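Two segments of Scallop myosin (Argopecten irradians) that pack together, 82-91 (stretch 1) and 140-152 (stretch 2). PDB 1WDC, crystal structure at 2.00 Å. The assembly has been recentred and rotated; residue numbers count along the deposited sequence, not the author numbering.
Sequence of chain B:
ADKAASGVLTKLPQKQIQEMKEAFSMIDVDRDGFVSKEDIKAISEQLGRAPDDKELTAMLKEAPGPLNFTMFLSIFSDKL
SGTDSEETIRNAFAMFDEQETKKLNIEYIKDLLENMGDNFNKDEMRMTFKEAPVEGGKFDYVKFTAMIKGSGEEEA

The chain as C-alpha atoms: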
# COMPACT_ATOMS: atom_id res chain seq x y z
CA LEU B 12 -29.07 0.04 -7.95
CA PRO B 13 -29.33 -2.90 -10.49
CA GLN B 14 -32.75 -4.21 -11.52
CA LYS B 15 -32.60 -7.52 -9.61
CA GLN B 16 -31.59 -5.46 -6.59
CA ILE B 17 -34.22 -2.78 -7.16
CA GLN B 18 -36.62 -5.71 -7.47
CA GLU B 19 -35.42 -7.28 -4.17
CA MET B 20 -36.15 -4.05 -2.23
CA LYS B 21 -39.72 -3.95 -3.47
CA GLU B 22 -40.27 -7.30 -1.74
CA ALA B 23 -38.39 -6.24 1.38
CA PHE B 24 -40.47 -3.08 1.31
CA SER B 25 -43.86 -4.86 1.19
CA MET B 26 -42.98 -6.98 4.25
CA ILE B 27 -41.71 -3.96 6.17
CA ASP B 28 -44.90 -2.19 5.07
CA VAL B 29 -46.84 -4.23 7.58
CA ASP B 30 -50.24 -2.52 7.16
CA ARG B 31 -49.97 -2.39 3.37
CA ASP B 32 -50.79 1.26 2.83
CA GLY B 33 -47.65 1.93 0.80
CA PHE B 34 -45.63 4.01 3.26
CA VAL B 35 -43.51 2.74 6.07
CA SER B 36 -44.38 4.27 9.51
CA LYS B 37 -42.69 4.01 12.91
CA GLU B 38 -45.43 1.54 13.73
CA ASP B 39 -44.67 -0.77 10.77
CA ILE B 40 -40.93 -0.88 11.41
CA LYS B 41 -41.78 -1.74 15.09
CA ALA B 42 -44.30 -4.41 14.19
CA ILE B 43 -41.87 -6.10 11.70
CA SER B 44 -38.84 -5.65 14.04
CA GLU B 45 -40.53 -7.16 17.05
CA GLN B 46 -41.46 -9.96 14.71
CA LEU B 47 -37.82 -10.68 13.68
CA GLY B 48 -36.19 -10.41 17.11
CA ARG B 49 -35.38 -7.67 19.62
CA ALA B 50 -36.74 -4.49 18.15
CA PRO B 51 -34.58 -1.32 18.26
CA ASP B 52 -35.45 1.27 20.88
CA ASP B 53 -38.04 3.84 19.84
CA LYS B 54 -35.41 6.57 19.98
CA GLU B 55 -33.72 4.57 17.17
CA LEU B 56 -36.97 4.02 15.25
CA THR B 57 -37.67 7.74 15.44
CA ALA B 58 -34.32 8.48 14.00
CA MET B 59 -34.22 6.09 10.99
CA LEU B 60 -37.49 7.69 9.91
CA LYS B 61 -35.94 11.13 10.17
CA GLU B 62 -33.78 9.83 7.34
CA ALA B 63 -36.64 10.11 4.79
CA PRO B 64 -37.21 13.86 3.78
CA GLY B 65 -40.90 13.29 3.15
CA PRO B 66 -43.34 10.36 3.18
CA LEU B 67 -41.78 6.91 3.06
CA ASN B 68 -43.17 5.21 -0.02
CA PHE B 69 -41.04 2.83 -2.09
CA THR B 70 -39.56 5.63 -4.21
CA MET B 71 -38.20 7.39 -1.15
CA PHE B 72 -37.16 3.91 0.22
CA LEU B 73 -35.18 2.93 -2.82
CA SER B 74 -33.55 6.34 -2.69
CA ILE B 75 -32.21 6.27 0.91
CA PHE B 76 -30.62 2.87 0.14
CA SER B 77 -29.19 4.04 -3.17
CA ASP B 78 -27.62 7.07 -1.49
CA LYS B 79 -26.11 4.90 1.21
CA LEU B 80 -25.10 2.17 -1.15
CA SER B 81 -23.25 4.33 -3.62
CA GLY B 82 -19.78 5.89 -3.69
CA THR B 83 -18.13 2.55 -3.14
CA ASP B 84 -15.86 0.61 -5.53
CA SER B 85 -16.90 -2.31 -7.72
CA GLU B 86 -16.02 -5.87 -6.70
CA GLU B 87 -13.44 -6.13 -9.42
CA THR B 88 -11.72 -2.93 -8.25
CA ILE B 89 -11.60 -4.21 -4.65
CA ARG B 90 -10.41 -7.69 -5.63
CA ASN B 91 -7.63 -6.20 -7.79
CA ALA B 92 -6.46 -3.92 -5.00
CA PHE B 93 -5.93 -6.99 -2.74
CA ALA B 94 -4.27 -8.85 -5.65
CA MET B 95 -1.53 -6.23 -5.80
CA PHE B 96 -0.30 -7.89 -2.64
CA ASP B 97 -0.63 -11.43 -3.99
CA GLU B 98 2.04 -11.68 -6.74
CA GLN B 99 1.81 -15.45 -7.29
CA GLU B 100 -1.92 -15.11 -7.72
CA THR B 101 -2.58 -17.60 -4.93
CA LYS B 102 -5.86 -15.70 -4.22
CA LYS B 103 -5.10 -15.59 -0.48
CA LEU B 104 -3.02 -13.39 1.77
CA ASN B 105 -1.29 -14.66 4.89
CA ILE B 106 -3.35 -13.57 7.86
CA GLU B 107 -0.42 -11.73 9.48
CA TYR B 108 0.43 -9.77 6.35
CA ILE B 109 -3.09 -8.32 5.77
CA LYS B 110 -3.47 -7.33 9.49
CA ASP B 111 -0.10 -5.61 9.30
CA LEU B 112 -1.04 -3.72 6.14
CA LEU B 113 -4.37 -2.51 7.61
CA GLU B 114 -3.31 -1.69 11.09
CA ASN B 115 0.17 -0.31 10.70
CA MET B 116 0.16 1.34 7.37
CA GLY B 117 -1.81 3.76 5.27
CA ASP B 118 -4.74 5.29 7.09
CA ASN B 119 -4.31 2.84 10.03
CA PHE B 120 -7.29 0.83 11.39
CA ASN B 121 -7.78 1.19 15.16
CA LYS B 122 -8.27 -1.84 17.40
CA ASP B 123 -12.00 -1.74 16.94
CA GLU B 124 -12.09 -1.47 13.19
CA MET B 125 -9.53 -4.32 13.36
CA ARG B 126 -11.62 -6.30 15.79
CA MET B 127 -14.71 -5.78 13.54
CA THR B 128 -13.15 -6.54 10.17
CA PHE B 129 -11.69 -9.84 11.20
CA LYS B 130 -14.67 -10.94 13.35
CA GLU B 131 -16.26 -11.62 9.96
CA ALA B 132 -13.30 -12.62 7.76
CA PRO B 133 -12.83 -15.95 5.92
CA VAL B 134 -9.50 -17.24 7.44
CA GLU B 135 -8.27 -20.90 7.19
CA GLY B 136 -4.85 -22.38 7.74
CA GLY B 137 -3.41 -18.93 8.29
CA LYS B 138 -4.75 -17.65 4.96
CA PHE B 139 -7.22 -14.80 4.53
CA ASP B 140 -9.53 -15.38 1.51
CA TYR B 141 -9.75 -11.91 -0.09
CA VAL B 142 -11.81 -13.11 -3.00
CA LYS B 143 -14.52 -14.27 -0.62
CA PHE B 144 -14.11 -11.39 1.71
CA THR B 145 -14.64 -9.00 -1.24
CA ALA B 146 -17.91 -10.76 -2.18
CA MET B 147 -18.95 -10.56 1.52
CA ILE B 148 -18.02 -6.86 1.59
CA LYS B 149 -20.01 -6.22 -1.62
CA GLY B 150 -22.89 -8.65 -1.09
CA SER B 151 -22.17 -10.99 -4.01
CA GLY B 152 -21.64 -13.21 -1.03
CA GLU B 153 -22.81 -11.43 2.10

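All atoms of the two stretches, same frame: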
# COMPACT_ATOMS: atom_id res chain seq x y z
N GLY B 82 -21.03 5.25 -4.06
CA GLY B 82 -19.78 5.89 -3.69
C GLY B 82 -18.79 4.90 -3.10
O GLY B 82 -17.92 5.23 -2.27
N THR B 83 -18.94 3.66 -3.57
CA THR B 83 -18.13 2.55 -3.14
C THR B 83 -17.66 1.86 -4.44
O THR B 83 -18.19 2.13 -5.52
CB THR B 83 -18.98 1.63 -2.25
OG1 THR B 83 -18.19 0.54 -1.76
CG2 THR B 83 -20.17 1.09 -3.03
N ASP B 84 -16.53 1.17 -4.36
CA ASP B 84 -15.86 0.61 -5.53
C ASP B 84 -16.49 -0.70 -5.96
O ASP B 84 -17.08 -1.39 -5.15
CB ASP B 84 -14.39 0.41 -5.21
CG ASP B 84 -13.62 1.72 -5.25
OD1 ASP B 84 -13.35 2.20 -6.38
OD2 ASP B 84 -13.35 2.31 -4.17
N SER B 85 -16.43 -1.02 -7.25
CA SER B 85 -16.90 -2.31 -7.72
C SER B 85 -16.12 -3.47 -7.12
O SER B 85 -15.04 -3.28 -6.58
CB SER B 85 -16.79 -2.38 -9.22
OG SER B 85 -15.45 -2.17 -9.59
N GLU B 86 -16.62 -4.69 -7.30
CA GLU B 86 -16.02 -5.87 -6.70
C GLU B 86 -14.70 -6.19 -7.36
O GLU B 86 -13.73 -6.59 -6.71
CB GLU B 86 -16.94 -7.07 -6.83
CG GLU B 86 -16.69 -8.13 -5.77
CD GLU B 86 -17.55 -9.37 -5.94
OE1 GLU B 86 -18.62 -9.28 -6.57
OE2 GLU B 86 -17.21 -10.43 -5.36
N GLU B 87 -14.65 -5.92 -8.66
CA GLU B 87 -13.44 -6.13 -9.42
C GLU B 87 -12.32 -5.18 -8.98
O GLU B 87 -11.19 -5.62 -8.76
CB GLU B 87 -13.73 -5.93 -10.91
CG GLU B 87 -12.51 -6.14 -11.79
CD GLU B 87 -12.78 -5.76 -13.23
OE1 GLU B 87 -13.11 -4.57 -13.49
OE2 GLU B 87 -12.69 -6.66 -14.10
N THR B 88 -12.67 -3.92 -8.75
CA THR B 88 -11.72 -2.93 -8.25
C THR B 88 -11.14 -3.33 -6.89
O THR B 88 -9.94 -3.19 -6.67
CB THR B 88 -12.37 -1.54 -8.10
OG1 THR B 88 -12.76 -1.06 -9.39
CG2 THR B 88 -11.38 -0.54 -7.51
N ILE B 89 -12.00 -3.79 -6.00
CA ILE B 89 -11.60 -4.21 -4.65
C ILE B 89 -10.78 -5.50 -4.68
O ILE B 89 -9.75 -5.59 -4.04
CB ILE B 89 -12.82 -4.39 -3.70
CG1 ILE B 89 -13.70 -3.12 -3.67
CG2 ILE B 89 -12.33 -4.73 -2.27
CD1 ILE B 89 -15.06 -3.30 -2.99
N ARG B 90 -11.21 -6.47 -5.46
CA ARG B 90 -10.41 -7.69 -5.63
C ARG B 90 -9.01 -7.46 -6.24
O ARG B 90 -8.01 -8.01 -5.74
CB ARG B 90 -11.18 -8.70 -6.45
CG ARG B 90 -10.73 -10.10 -6.18
CD ARG B 90 -11.39 -11.06 -7.13
NE ARG B 90 -12.76 -10.69 -7.46
CZ ARG B 90 -13.14 -10.33 -8.68
NH1 ARG B 90 -12.23 -10.09 -9.62
NH2 ARG B 90 -14.42 -10.15 -8.93
N ASN B 91 -8.91 -6.56 -7.22
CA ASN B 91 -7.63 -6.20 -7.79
C ASN B 91 -6.72 -5.44 -6.88
O ASN B 91 -5.52 -5.49 -7.08
CB ASN B 91 -7.79 -5.39 -9.07
CG ASN B 91 -8.29 -6.22 -10.21
OD1 ASN B 91 -8.78 -5.70 -11.21
ND2 ASN B 91 -8.19 -7.53 -10.07
N ASP B 140 -8.94 -15.26 2.84
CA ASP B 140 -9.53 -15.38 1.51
C ASP B 140 -10.13 -14.02 1.01
O ASP B 140 -11.34 -13.78 1.10
CB ASP B 140 -10.58 -16.52 1.53
CG ASP B 140 -11.13 -16.87 0.14
OD1 ASP B 140 -10.93 -16.10 -0.81
OD2 ASP B 140 -11.78 -17.92 -0.00
N TYR B 141 -9.32 -13.22 0.34
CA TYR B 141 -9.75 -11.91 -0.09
C TYR B 141 -10.76 -11.94 -1.22
O TYR B 141 -11.41 -10.93 -1.51
CB TYR B 141 -8.57 -11.03 -0.44
CG TYR B 141 -7.78 -11.42 -1.67
CD1 TYR B 141 -8.26 -11.13 -2.96
CD2 TYR B 141 -6.50 -12.03 -1.56
CE1 TYR B 141 -7.53 -11.48 -4.10
CE2 TYR B 141 -5.74 -12.31 -2.71
CZ TYR B 141 -6.28 -12.05 -3.96
OH TYR B 141 -5.58 -12.32 -5.09
N VAL B 142 -10.85 -13.05 -1.93
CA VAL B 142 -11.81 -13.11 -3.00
C VAL B 142 -13.18 -13.22 -2.34
O VAL B 142 -14.09 -12.46 -2.66
CB VAL B 142 -11.57 -14.29 -3.96
CG1 VAL B 142 -12.61 -14.29 -5.01
CG2 VAL B 142 -10.23 -14.16 -4.63
N LYS B 143 -13.25 -14.01 -1.27
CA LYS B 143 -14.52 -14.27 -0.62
C LYS B 143 -14.90 -13.13 0.23
O LYS B 143 -16.07 -12.89 0.44
CB LYS B 143 -14.47 -15.51 0.26
CG LYS B 143 -15.28 -16.67 -0.29
CD LYS B 143 -16.36 -16.18 -1.32
CE LYS B 143 -15.87 -16.27 -2.79
NZ LYS B 143 -16.60 -15.36 -3.76
N PHE B 144 -13.91 -12.59 0.93
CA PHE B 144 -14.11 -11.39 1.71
C PHE B 144 -14.66 -10.22 0.85
O PHE B 144 -15.50 -9.45 1.30
CB PHE B 144 -12.80 -10.98 2.36
CG PHE B 144 -12.90 -9.72 3.16
CD1 PHE B 144 -13.36 -9.76 4.47
CD2 PHE B 144 -12.51 -8.50 2.62
CE1 PHE B 144 -13.42 -8.58 5.23
CE2 PHE B 144 -12.56 -7.34 3.37
CZ PHE B 144 -13.02 -7.38 4.67
N THR B 145 -14.14 -10.05 -0.36
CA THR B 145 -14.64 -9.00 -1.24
C THR B 145 -16.12 -9.20 -1.60
O THR B 145 -16.89 -8.25 -1.48
CB THR B 145 -13.79 -8.92 -2.52
OG1 THR B 145 -12.43 -8.63 -2.18
CG2 THR B 145 -14.33 -7.85 -3.44
N ALA B 146 -16.51 -10.41 -2.00
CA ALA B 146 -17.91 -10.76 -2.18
C ALA B 146 -18.78 -10.45 -0.94
O ALA B 146 -19.76 -9.74 -1.03
CB ALA B 146 -18.02 -12.22 -2.55
N MET B 147 -18.32 -10.88 0.24
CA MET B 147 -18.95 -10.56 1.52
C MET B 147 -19.11 -9.06 1.73
O MET B 147 -20.09 -8.62 2.32
CB MET B 147 -18.12 -11.12 2.68
CG MET B 147 -18.26 -10.35 3.98
SD MET B 147 -17.80 -11.30 5.47
CE MET B 147 -16.60 -10.23 6.16
N ILE B 148 -18.05 -8.32 1.44
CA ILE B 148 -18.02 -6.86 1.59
C ILE B 148 -18.86 -6.11 0.53
O ILE B 148 -19.32 -5.00 0.77
CB ILE B 148 -16.56 -6.39 1.61
CG1 ILE B 148 -16.18 -6.05 3.03
CG2 ILE B 148 -16.29 -5.21 0.68
CD1 ILE B 148 -15.14 -4.98 3.05
N LYS B 149 -19.21 -6.80 -0.56
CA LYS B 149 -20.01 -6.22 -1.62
C LYS B 149 -21.36 -6.90 -1.80
O LYS B 149 -22.12 -6.50 -2.67
CB LYS B 149 -19.26 -6.27 -2.94
CG LYS B 149 -18.06 -5.38 -2.96
CD LYS B 149 -18.28 -4.25 -3.90
CE LYS B 149 -19.26 -3.21 -3.34
NZ LYS B 149 -19.87 -2.32 -4.41
N GLY B 150 -21.60 -7.98 -1.05
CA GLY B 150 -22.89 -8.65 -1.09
C GLY B 150 -23.09 -9.74 -2.13
O GLY B 150 -24.13 -10.39 -2.16
N SER B 151 -22.14 -9.90 -3.04
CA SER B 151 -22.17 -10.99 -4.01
C SER B 151 -21.87 -12.29 -3.27
O SER B 151 -21.64 -13.33 -3.90
CB SER B 151 -21.12 -10.76 -5.08
OG SER B 151 -19.99 -10.13 -4.49
N GLY B 152 -21.57 -12.12 -1.98
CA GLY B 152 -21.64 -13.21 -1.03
C GLY B 152 -22.57 -12.79 0.09
O GLY B 152 -23.69 -13.31 0.19
O HOH W 1 -14.68 -11.25 -5.34

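Two direct hydrogen bonds and one bridging water tie the segment 82-91 to the segment 140-152. Ser151 OG donates to Glu86 OE1 at 2.6 Å, a short bond, although Ser151 is poorly ordered and its place correspondingly less certain. Lys149 NZ donates to Asp84 O at 3.0 Å; the lysine thus reaches a backbone carbonyl in the loop ahead of helix 86-91, while the Asp84 carboxylate leads away and is bonded elsewhere in the structure. The water joins three groups: it donates to Glu86 OE2 (2.7 Å) and to Val142 O (3.0 Å) and accepts from Arg90 NE (2.9 Å). The two carboxylate oxygens of Glu86 therefore take different partners, OE1 the serine and OE2 the water. Glu86 OE2 also lies 3.4 Å from Ala146 N, but the angle is too poor for a hydrogen bond; that amide donates to Val142 O within its own helix.

The helices run nearer antiparallel than parallel, at 144°, with axes 9.5 Å apart at closest approach. Thr145 points toward the other segment and sets its methyl between neighbours: Thr145 CG2 is 3.3 Å from Glu86 CG and 3.8 Å from Ile89 CB. Its hydroxyl turns back instead, Thr145 OG1 donating to Tyr141 O at 2.6 Å, which leaves the methyl for packing. The aliphatic part of Lys149 also packs, with Lys149 CD 3.5 Å from Ile89 CD1; Ile148 CG2 approaches the same Ile89 CD1 more loosely, at 4.3 Å. Farther along, Arg90 CD rests 4.1 Å from Val142 CG1, and Arg90 CG lies 4.1 Å from Tyr141 CE1.

Both helices begin with a capping side chain: Ser85 OG accepts weakly from Thr88 N (3.4 Å), and Asp140 OD1 accepts from Lys143 N (3.2 Å) and, weakly, from Val142 N (3.3 Å).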